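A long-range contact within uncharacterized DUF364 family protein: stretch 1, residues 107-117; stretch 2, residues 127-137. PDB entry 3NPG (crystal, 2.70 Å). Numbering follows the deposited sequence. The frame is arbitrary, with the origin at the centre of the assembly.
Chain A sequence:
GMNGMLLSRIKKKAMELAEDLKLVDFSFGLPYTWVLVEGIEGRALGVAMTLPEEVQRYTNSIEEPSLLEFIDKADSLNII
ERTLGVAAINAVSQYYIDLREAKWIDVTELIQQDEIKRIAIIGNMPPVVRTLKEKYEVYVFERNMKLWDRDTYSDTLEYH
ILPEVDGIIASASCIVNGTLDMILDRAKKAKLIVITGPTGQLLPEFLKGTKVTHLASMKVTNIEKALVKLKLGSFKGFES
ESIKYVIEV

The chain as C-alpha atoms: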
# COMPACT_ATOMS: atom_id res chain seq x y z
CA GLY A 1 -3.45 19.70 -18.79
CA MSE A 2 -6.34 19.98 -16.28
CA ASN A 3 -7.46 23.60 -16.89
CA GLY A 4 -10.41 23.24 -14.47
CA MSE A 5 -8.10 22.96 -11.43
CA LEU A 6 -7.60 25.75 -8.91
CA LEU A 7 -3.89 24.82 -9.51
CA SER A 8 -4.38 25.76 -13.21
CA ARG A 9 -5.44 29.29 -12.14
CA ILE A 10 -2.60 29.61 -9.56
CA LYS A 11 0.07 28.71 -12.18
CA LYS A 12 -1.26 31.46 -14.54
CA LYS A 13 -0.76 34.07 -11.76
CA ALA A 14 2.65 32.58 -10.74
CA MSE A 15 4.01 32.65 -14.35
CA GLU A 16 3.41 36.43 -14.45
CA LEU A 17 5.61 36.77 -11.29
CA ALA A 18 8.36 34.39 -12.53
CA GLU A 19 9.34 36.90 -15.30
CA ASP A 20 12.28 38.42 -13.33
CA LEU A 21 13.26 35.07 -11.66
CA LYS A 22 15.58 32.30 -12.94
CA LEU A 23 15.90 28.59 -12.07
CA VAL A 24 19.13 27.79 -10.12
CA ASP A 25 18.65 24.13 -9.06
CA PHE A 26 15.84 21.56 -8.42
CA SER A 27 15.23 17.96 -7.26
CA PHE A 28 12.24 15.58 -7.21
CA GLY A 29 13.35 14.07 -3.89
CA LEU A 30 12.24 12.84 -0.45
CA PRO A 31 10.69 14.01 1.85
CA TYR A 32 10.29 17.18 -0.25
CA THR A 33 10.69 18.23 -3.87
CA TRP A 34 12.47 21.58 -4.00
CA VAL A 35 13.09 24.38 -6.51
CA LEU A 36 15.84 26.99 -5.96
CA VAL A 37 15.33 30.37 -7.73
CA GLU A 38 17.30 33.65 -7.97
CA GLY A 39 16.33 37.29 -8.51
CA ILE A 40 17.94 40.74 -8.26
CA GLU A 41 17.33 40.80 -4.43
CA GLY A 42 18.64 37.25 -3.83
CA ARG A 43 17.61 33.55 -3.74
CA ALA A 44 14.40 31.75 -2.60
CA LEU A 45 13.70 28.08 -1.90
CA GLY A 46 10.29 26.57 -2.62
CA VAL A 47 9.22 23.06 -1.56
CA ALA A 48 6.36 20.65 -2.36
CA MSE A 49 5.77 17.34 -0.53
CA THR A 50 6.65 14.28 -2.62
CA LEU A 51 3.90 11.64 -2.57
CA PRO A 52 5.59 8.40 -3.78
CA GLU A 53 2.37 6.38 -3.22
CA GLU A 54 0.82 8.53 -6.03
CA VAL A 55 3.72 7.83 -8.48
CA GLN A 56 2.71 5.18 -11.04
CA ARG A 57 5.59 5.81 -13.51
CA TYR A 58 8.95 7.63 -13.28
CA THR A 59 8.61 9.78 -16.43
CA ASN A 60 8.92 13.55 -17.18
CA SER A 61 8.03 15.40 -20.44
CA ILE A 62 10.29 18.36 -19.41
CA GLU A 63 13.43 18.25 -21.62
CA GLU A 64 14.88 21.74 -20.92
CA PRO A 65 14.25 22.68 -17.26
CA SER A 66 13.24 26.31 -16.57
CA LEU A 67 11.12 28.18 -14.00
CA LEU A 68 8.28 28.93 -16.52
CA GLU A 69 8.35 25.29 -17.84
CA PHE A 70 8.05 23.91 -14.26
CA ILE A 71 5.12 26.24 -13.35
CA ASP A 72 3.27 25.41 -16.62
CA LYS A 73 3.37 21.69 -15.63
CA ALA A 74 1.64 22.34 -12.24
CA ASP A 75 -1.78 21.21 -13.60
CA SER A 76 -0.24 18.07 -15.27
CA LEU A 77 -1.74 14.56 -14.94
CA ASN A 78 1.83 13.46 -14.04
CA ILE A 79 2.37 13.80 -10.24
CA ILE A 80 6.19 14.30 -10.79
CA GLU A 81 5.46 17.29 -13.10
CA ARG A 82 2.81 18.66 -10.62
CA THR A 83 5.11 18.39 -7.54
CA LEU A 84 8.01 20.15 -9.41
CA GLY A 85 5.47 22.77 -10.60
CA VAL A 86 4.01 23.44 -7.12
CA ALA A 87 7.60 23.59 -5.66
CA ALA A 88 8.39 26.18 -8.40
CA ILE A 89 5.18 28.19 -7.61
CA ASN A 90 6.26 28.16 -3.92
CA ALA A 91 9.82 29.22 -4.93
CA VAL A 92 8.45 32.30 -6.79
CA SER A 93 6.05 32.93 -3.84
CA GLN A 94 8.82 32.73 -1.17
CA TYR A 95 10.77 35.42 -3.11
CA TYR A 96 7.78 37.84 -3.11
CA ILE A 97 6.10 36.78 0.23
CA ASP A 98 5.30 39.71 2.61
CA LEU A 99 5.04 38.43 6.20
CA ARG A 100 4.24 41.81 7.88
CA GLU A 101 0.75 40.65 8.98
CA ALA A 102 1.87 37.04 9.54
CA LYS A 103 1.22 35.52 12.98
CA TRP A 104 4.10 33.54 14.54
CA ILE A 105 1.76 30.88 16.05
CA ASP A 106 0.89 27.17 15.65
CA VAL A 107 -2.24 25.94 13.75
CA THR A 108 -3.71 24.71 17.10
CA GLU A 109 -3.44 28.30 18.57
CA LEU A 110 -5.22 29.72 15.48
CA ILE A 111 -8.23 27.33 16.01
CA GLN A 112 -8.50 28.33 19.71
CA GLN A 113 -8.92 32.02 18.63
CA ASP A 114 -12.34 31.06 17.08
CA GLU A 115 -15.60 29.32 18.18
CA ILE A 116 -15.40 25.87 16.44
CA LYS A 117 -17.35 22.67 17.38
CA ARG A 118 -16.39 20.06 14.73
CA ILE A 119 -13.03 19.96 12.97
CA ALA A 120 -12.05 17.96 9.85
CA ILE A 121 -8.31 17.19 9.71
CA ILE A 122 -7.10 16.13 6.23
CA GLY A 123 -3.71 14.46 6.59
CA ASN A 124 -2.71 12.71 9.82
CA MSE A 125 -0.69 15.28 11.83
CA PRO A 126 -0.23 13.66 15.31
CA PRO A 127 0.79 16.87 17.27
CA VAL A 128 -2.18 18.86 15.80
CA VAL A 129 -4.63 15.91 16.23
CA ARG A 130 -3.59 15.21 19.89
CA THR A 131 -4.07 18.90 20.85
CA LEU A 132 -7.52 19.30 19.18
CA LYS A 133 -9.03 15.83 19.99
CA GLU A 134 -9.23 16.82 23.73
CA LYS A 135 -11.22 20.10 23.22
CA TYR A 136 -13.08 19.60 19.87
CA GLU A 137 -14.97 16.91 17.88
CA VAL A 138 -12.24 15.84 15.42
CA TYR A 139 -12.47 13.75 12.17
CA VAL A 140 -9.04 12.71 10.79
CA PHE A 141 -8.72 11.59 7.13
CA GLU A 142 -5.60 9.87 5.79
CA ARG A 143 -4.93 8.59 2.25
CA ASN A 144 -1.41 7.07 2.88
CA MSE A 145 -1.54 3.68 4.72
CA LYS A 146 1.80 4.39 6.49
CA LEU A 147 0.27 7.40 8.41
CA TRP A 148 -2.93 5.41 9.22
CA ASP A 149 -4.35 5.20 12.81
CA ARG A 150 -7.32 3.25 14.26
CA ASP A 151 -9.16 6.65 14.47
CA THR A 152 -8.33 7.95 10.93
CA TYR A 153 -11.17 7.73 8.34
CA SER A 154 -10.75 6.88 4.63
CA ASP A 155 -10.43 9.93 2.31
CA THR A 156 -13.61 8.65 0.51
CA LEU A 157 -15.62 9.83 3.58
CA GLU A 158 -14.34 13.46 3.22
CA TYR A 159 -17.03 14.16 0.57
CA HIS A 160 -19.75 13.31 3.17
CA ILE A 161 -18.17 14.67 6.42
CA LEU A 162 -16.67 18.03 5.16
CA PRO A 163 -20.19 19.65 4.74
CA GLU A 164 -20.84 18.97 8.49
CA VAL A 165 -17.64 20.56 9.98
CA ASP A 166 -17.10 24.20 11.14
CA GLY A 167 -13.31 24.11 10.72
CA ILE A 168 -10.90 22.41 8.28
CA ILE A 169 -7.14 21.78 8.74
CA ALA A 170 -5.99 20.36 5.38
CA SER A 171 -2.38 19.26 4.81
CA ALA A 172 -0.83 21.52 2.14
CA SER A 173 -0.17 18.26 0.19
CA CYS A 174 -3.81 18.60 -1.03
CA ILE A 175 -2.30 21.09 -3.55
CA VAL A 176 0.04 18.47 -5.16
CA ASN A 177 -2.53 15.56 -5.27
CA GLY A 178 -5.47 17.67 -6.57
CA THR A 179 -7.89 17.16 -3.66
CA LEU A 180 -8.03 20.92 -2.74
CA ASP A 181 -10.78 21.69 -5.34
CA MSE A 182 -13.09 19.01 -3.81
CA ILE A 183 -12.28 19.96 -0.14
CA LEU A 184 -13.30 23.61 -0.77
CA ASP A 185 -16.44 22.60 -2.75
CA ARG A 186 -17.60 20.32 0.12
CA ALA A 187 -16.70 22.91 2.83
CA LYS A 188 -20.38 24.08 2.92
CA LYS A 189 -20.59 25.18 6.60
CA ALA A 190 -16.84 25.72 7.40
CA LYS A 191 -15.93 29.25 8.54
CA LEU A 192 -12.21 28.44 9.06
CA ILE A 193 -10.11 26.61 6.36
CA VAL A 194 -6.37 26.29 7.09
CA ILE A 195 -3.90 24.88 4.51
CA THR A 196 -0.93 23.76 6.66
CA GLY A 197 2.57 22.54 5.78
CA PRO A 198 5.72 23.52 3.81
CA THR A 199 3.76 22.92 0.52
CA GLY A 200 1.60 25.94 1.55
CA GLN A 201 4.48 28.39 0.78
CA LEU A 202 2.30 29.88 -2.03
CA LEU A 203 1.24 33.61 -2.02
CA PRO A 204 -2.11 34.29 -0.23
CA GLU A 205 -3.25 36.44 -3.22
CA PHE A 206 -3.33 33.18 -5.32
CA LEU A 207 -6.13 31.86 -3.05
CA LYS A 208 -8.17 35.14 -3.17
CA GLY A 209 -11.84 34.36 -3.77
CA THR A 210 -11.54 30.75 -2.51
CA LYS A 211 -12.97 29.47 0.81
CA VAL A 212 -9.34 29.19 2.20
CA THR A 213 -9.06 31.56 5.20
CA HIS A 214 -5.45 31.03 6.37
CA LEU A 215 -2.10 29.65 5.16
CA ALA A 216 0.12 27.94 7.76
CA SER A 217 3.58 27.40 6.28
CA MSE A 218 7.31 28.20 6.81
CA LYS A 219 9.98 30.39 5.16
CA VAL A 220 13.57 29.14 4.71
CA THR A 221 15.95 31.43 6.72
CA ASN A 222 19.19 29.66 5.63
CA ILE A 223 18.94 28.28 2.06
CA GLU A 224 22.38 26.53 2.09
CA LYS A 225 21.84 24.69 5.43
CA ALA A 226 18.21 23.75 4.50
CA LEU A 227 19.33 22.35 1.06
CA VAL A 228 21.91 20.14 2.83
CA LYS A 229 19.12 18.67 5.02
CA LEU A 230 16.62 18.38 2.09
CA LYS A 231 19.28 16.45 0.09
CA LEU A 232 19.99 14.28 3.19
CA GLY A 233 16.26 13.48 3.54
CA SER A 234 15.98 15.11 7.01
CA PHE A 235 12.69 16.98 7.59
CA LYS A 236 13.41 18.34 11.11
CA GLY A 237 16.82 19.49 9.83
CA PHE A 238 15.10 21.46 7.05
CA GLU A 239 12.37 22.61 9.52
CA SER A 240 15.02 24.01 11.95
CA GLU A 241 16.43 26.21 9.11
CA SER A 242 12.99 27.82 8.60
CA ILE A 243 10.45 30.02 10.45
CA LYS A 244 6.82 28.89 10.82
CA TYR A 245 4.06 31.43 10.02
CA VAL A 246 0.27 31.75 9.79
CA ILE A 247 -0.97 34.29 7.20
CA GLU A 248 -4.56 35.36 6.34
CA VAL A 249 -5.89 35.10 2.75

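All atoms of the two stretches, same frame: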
# COMPACT_ATOMS: atom_id res chain seq x y z
N VAL A 107 -0.89 26.13 14.29
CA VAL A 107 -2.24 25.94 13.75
C VAL A 107 -3.27 25.71 14.88
O VAL A 107 -4.41 26.17 14.79
CB VAL A 107 -2.29 24.79 12.71
CG1 VAL A 107 -3.58 24.85 11.89
CG2 VAL A 107 -1.07 24.83 11.80
N THR A 108 -2.85 25.00 15.95
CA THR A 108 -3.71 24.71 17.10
C THR A 108 -4.12 26.00 17.84
O THR A 108 -5.27 26.11 18.26
CB THR A 108 -3.02 23.71 18.03
OG1 THR A 108 -1.77 24.27 18.47
CG2 THR A 108 -2.77 22.36 17.36
N GLU A 109 -3.19 26.99 17.94
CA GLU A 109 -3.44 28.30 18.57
C GLU A 109 -4.47 29.07 17.76
O GLU A 109 -5.34 29.74 18.33
CB GLU A 109 -2.14 29.13 18.65
CG GLU A 109 -1.06 28.52 19.53
CD GLU A 109 0.23 29.33 19.55
OE1 GLU A 109 0.18 30.52 19.94
OE2 GLU A 109 1.28 28.76 19.18
N LEU A 110 -4.34 29.03 16.42
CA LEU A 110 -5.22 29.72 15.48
C LEU A 110 -6.68 29.25 15.65
O LEU A 110 -7.60 30.08 15.63
CB LEU A 110 -4.74 29.49 14.04
CG LEU A 110 -5.48 30.26 12.94
CD1 LEU A 110 -5.04 31.72 12.90
CD2 LEU A 110 -5.26 29.63 11.61
N ILE A 111 -6.89 27.92 15.82
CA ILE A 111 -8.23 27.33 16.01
C ILE A 111 -8.85 27.81 17.33
O ILE A 111 -10.05 28.08 17.37
CB ILE A 111 -8.16 25.78 15.95
CG1 ILE A 111 -7.37 25.26 14.71
CG2 ILE A 111 -9.56 25.15 16.04
CD1 ILE A 111 -7.93 25.68 13.32
N GLN A 112 -8.04 27.90 18.39
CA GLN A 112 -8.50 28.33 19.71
C GLN A 112 -9.00 29.79 19.71
O GLN A 112 -9.85 30.14 20.54
CB GLN A 112 -7.40 28.13 20.77
CG GLN A 112 -7.11 26.65 21.06
CD GLN A 112 -5.89 26.48 21.94
OE1 GLN A 112 -4.77 26.89 21.60
NE2 GLN A 112 -6.06 25.80 23.07
N GLN A 113 -8.52 30.61 18.76
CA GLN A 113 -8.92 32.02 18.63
C GLN A 113 -10.38 32.16 18.12
O GLN A 113 -10.95 33.26 18.19
CB GLN A 113 -7.96 32.78 17.68
CG GLN A 113 -6.53 32.93 18.23
CD GLN A 113 -5.58 33.53 17.20
OE1 GLN A 113 -5.99 34.01 16.13
NE2 GLN A 113 -4.30 33.50 17.51
N ASP A 114 -10.97 31.05 17.61
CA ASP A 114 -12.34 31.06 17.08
C ASP A 114 -13.27 30.09 17.83
O ASP A 114 -12.80 29.29 18.66
CB ASP A 114 -12.33 30.76 15.57
CG ASP A 114 -11.61 31.81 14.74
OD1 ASP A 114 -11.84 33.02 14.99
OD2 ASP A 114 -10.84 31.43 13.83
N GLU A 115 -14.59 30.18 17.55
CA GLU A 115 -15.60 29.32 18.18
C GLU A 115 -15.97 28.15 17.24
O GLU A 115 -16.93 28.26 16.47
CB GLU A 115 -16.85 30.14 18.56
CG GLU A 115 -17.75 29.46 19.58
CD GLU A 115 -17.20 29.39 21.00
OE1 GLU A 115 -16.40 30.29 21.37
OE2 GLU A 115 -17.61 28.48 21.75
N ILE A 116 -15.18 27.05 17.30
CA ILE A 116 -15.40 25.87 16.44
C ILE A 116 -15.92 24.69 17.28
O ILE A 116 -15.55 24.57 18.44
CB ILE A 116 -14.08 25.50 15.66
CG1 ILE A 116 -13.41 26.76 15.02
CG2 ILE A 116 -14.32 24.39 14.63
CD1 ILE A 116 -14.28 27.53 13.97
N LYS A 117 -16.80 23.85 16.69
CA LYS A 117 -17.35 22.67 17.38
C LYS A 117 -16.77 21.38 16.78
O LYS A 117 -16.26 20.52 17.51
CB LYS A 117 -18.89 22.65 17.32
CG LYS A 117 -19.53 21.43 17.99
CD LYS A 117 -21.05 21.45 17.91
CE LYS A 117 -21.68 20.22 18.53
NZ LYS A 117 -21.49 20.19 20.01
N PRO A 127 0.79 15.78 16.27
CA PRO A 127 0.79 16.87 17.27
C PRO A 127 -0.48 17.73 17.22
O PRO A 127 -1.03 18.06 18.27
CB PRO A 127 2.05 17.68 16.92
CG PRO A 127 2.34 17.34 15.49
CD PRO A 127 1.92 15.92 15.32
N VAL A 128 -0.96 18.05 15.99
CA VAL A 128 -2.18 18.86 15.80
C VAL A 128 -3.43 18.08 16.24
O VAL A 128 -4.29 18.64 16.92
CB VAL A 128 -2.31 19.36 14.33
CG1 VAL A 128 -3.55 20.25 14.16
CG2 VAL A 128 -1.05 20.10 13.90
N VAL A 129 -3.50 16.78 15.88
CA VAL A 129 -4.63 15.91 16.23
C VAL A 129 -4.75 15.74 17.76
O VAL A 129 -5.82 15.97 18.32
CB VAL A 129 -4.55 14.53 15.50
CG1 VAL A 129 -5.62 13.57 16.01
CG2 VAL A 129 -4.65 14.71 13.99
N ARG A 130 -3.62 15.41 18.44
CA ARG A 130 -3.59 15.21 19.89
C ARG A 130 -4.08 16.43 20.67
O ARG A 130 -4.78 16.29 21.67
CB ARG A 130 -2.17 14.81 20.35
N THR A 131 -3.71 17.64 20.20
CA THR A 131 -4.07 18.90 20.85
C THR A 131 -5.57 19.22 20.68
O THR A 131 -6.20 19.71 21.62
CB THR A 131 -3.18 20.05 20.33
OG1 THR A 131 -1.82 19.62 20.29
CG2 THR A 131 -3.31 21.31 21.17
N LEU A 132 -6.13 18.95 19.49
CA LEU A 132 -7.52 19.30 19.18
C LEU A 132 -8.54 18.23 19.60
O LEU A 132 -9.69 18.56 19.88
CB LEU A 132 -7.68 19.63 17.69
CG LEU A 132 -6.89 20.84 17.18
CD1 LEU A 132 -6.91 20.89 15.70
CD2 LEU A 132 -7.44 22.14 17.75
N LYS A 133 -8.13 16.94 19.63
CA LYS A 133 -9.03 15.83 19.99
C LYS A 133 -9.56 15.93 21.44
O LYS A 133 -10.60 15.35 21.75
CB LYS A 133 -8.33 14.48 19.76
CG LYS A 133 -9.26 13.42 19.20
CD LYS A 133 -8.53 12.11 18.93
N GLU A 134 -8.85 16.68 22.32
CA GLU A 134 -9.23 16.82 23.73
C GLU A 134 -10.20 18.00 24.00
O GLU A 134 -10.80 18.06 25.08
CB GLU A 134 -7.98 16.92 24.63
CG GLU A 134 -7.12 18.15 24.37
CD GLU A 134 -5.84 18.24 25.17
OE1 GLU A 134 -5.25 17.18 25.48
OE2 GLU A 134 -5.37 19.38 25.42
N LYS A 135 -10.34 18.94 23.04
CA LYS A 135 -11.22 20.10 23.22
C LYS A 135 -12.32 20.20 22.15
O LYS A 135 -13.32 20.89 22.36
CB LYS A 135 -10.40 21.40 23.28
N TYR A 136 -12.13 19.53 20.99
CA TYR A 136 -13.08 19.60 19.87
C TYR A 136 -13.46 18.22 19.34
O TYR A 136 -12.77 17.24 19.61
CB TYR A 136 -12.51 20.46 18.73
CG TYR A 136 -12.06 21.84 19.15
CD1 TYR A 136 -12.95 22.91 19.15
CD2 TYR A 136 -10.73 22.10 19.45
CE1 TYR A 136 -12.54 24.19 19.51
CE2 TYR A 136 -10.30 23.38 19.82
CZ TYR A 136 -11.21 24.42 19.85
OH TYR A 136 -10.80 25.69 20.20
N GLU A 137 -14.55 18.14 18.55
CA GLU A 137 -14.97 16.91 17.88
C GLU A 137 -14.18 16.81 16.57
O GLU A 137 -14.39 17.59 15.65
CB GLU A 137 -16.49 16.95 17.61
CG GLU A 137 -17.07 15.62 17.15
CD GLU A 137 -18.57 15.65 16.91
OE1 GLU A 137 -19.30 16.20 17.77
OE2 GLU A 137 -19.02 15.13 15.87

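The two stretches meet in a mainly apolar contact, in which two helices running in roughly the same direction are packed through threonine and aliphatic side chains, with a tyrosine from the loop after the second helix laid against stretch 1, and a single backbone hydrogen bond fastens the segments that follow them. The helix beginning at V107 and the one that includes residues 127-132 have N-to-C directions 32° apart, and their axes come no closer than 10.2 Å. At that spacing side chains have to fill the gap, and the contact buries a modest 510 Å², both sides summed.

At the start of the contact, T108 directs its CA-to-CB bond toward the second helix and is buried. Its chi1 is in the p well, and its methyl group makes the approach: CG2 of T108 lies 3.9 Å from both CA and CG1 of V128, and the same CG2 is 3.8 Å from CB of T131. The chains are close here, with the CA atoms of T108 and V128 6.2 Å apart, and the short T108 side chain fits between them. Its hydroxyl, OG1, is hydrogen-bonded to a residue just outside the stretch, so the polar end of this buried side chain is satisfied while the methyl packs. T131 behaves similarly: its OG1 donates a hydrogen bond to O of P127, one turn back in its own helix, at 2.7 Å, and this leaves its carbon atoms to meet T108.

One turn after T108, I111 also points toward the second stretch. Its CG2 lies 4.1 Å from CD2 of L132, whose CA-to-CB bond is directed sideways but whose branched end comes nearer to the first helix. Both residues are buried, and their aliphatic side chains suit a place with no polar partner across the contact.

Y136 contributes the largest covered area of any residue in the two stretches, 101 Å². Its CA-to-CB bond points toward stretch 1, and with chi1 in the m well the ring reaches across the segment between the first helix and K117. I111 lies over one face of this ring, with its CG2 4.2 Å from CZ of Y136, so the same methyl group serves both L132 and the tyrosine. At the ring edge, near its plane, are the carbonyl oxygens of I116 and K117; O of I116 is 3.2 Å from CD1 of Y136. The hydroxyl end lies against Q112, with OH of Y136 3.5 Å from CA of Q112. A long, flat side chain is well suited to this position, offering apolar surface to I111 while its polar tip reaches the more exposed Q112.

Beyond the ring the backbones themselves join. N of E137 donates a hydrogen bond to O of K117 at 3.1 Å, with a nearly straight N-H...O angle of 162°. Because this link uses main-chain atoms alone, the K117 side chain can start away from stretch 2 and remain exposed.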